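PDB 1SBZ: probable aromatic acid decarboxylase from Escherichia coli, which acts as an FMN-dependent UbiX-like decarboxylase of the UbiX/PAD1 flavoprotein family and assembles as a homododecamer. Local coordinates for the interface of chains A and B. Numbering follows the deposited sequence. Chains: chain A/B, Probable aromatic acid decarboxylase.

The interface of chains A and B. Residues chain A 121, 123, 126, 146-148; chain B 126, 146, 148.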
ATOM      1  N   PRO A 121     -22.600  -9.379  10.988  1.00 19.86           N
ATOM      2  CA  PRO A 121     -22.911  -8.488   9.872  1.00 19.97           C
ATOM      3  C   PRO A 121     -23.964  -9.091   8.966  1.00 20.03           C
ATOM      4  O   PRO A 121     -23.855 -10.265   8.599  1.00 19.97           O
ATOM      5  CB  PRO A 121     -21.583  -8.399   9.114  1.00 19.50           C
ATOM      6  CG  PRO A 121     -20.929  -9.706   9.388  1.00 19.70           C
ATOM      7  CD  PRO A 121     -21.249  -9.965  10.846  1.00 20.01           C
ATOM      8  N   GLU A 123     -26.160  -8.063   5.424  1.00 20.38           N
ATOM      9  CA  GLU A 123     -26.534  -7.294   4.251  1.00 20.78           C
ATOM     10  C   GLU A 123     -26.291  -8.195   3.056  1.00 21.48           C
ATOM     11  O   GLU A 123     -25.473  -9.117   3.124  1.00 21.07           O
ATOM     12  CB  GLU A 123     -25.708  -6.012   4.123  1.00 20.70           C
ATOM     13  CG  GLU A 123     -26.112  -5.094   2.971  1.00 21.02           C
ATOM     14  CD  GLU A 123     -27.571  -4.648   3.026  1.00 21.90           C
ATOM     15  OE1 GLU A 123     -28.467  -5.435   2.649  1.00 20.36           O
ATOM     16  OE2 GLU A 123     -27.824  -3.494   3.423  1.00 24.10           O
ATOM     17  N   LEU A 126     -23.215  -7.961  -0.578  1.00 19.03           N
ATOM     18  CA  LEU A 126     -22.148  -7.211   0.084  1.00 18.84           C
ATOM     19  C   LEU A 126     -21.358  -6.378  -0.935  1.00 18.29           C
ATOM     20  O   LEU A 126     -20.825  -6.912  -1.906  1.00 18.56           O
ATOM     21  CB  LEU A 126     -21.207  -8.158   0.848  1.00 18.72           C
ATOM     22  CG  LEU A 126     -21.767  -8.837   2.104  1.00 19.50           C
ATOM     23  CD1 LEU A 126     -20.741  -9.778   2.695  1.00 20.35           C
ATOM     24  CD2 LEU A 126     -22.208  -7.813   3.139  1.00 19.90           C
ATOM     25  N   PRO A 146     -21.319 -13.536  10.073  1.00 23.07           N
ATOM     26  CA  PRO A 146     -22.581 -13.313   9.377  1.00 23.46           C
ATOM     27  C   PRO A 146     -23.540 -14.476   9.676  1.00 24.03           C
ATOM     28  O   PRO A 146     -23.065 -15.585   9.947  1.00 23.86           O
ATOM     29  CB  PRO A 146     -22.173 -13.303   7.898  1.00 22.98           C
ATOM     30  CG  PRO A 146     -20.900 -14.032   7.843  1.00 22.79           C
ATOM     31  CD  PRO A 146     -20.199 -13.691   9.127  1.00 23.27           C
ATOM     32  N   PRO A 147     -24.853 -14.230   9.662  1.00 24.43           N
ATOM     33  CA  PRO A 147     -25.835 -15.287   9.948  1.00 24.93           C
ATOM     34  C   PRO A 147     -26.065 -16.251   8.772  1.00 25.53           C
ATOM     35  O   PRO A 147     -27.171 -16.341   8.248  1.00 26.01           O
ATOM     36  CB  PRO A 147     -27.106 -14.503  10.273  1.00 24.79           C
ATOM     37  CG  PRO A 147     -26.962 -13.194   9.566  1.00 24.54           C
ATOM     38  CD  PRO A 147     -25.500 -12.930   9.394  1.00 24.33           C
HETATM   39  N   MSE A 148     -25.017 -16.970   8.389  1.00 25.99           N
HETATM   40  CA  MSE A 148     -25.040 -17.883   7.254  1.00 26.55           C
HETATM   41  C   MSE A 148     -25.667 -19.235   7.631  1.00 26.73           C
HETATM   42  O   MSE A 148     -25.103 -19.968   8.439  1.00 26.67           O
HETATM   43  CB  MSE A 148     -23.609 -18.103   6.754  1.00 26.75           C
HETATM   44  CG  MSE A 148     -22.855 -16.830   6.376  1.00 27.23           C
HETATM   45 SE   MSE A 148     -22.712 -16.596   4.456  1.00 30.73          SE
HETATM   46  CE  MSE A 148     -21.070 -15.445   4.374  1.00 27.70           C
TER
ATOM     47  N   LEU B 126     -16.269 -15.487   8.910  1.00 22.41           N
ATOM     48  CA  LEU B 126     -15.408 -15.101   7.794  1.00 21.53           C
ATOM     49  C   LEU B 126     -14.083 -14.591   8.332  1.00 21.06           C
ATOM     50  O   LEU B 126     -14.037 -13.621   9.091  1.00 21.24           O
ATOM     51  CB  LEU B 126     -16.084 -14.035   6.919  1.00 21.36           C
ATOM     52  CG  LEU B 126     -17.335 -14.471   6.146  1.00 21.21           C
ATOM     53  CD1 LEU B 126     -17.957 -13.294   5.393  1.00 21.23           C
ATOM     54  CD2 LEU B 126     -17.026 -15.623   5.196  1.00 20.10           C
ATOM     55  N   PRO B 146     -24.031 -13.416  -0.514  1.00 20.00           N
ATOM     56  CA  PRO B 146     -24.012 -14.489   0.484  1.00 20.47           C
ATOM     57  C   PRO B 146     -25.463 -14.822   0.860  1.00 21.44           C
ATOM     58  O   PRO B 146     -26.323 -13.961   0.723  1.00 21.12           O
ATOM     59  CB  PRO B 146     -23.284 -13.851   1.673  1.00 19.96           C
ATOM     60  CG  PRO B 146     -23.533 -12.398   1.533  1.00 19.69           C
ATOM     61  CD  PRO B 146     -23.538 -12.145   0.049  1.00 20.16           C
HETATM   62  N   MSE B 148     -27.830 -14.607   3.015  1.00 25.20           N
HETATM   63  CA  MSE B 148     -28.193 -13.928   4.258  1.00 26.24           C
HETATM   64  C   MSE B 148     -29.710 -13.956   4.456  1.00 26.59           C
HETATM   65  O   MSE B 148     -30.448 -13.421   3.628  1.00 26.69           O
HETATM   66  CB  MSE B 148     -27.714 -12.469   4.230  1.00 26.48           C
HETATM   67  CG  MSE B 148     -26.232 -12.275   4.011  1.00 27.17           C
HETATM   68 SE   MSE B 148     -25.227 -12.222   5.671  1.00 31.19          SE
HETATM   69  CE  MSE B 148     -23.613 -11.161   5.062  1.00 27.50           C
TER
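B:Met148, modelled as selenomethionine, sets CG opposite its own carbonyl carbon (chi1 -57°) and then bends at chi2 (-90°), which carries SE and CE in among residues of chain A. Part of its surroundings on chain A is backbone. Carbonyl O of A:Glu123 lies 3.4 Å from CG of B:Met148 and touches CE as well, while O of A:Pro121, at the end of strand 116-121, comes within 3.7 Å of the same methyl CE. Prolines close in on the selenium: CD of A:Pro147 meets SE of B:Met148 at 3.8 Å, the two side chains crossing at about a right angle, and CB of A:Pro146 packs on both SE and CE. Both methyls of A:Leu126 reach the CE methyl, CD1 of A:Leu126 standing 4.0 Å from CE of B:Met148.

The two-fold axis repeats this with the chains exchanged. A:Met148, bent the same way, brings CE to 3.8 Å from CB of B:Pro146 and to the methyls of B:Leu126. Leucine and proline also pair directly, CD1 of B:Leu126 lying 3.9 Å from CG of A:Pro146, with the two side chains aslant. Leucine, proline and selenomethionine from each subunit thus interlock as a small apolar core, which helps hold two subunits together within the homododecamer and, since A:Glu123 also lines the FMN pocket, lies against a residue of the flavin site.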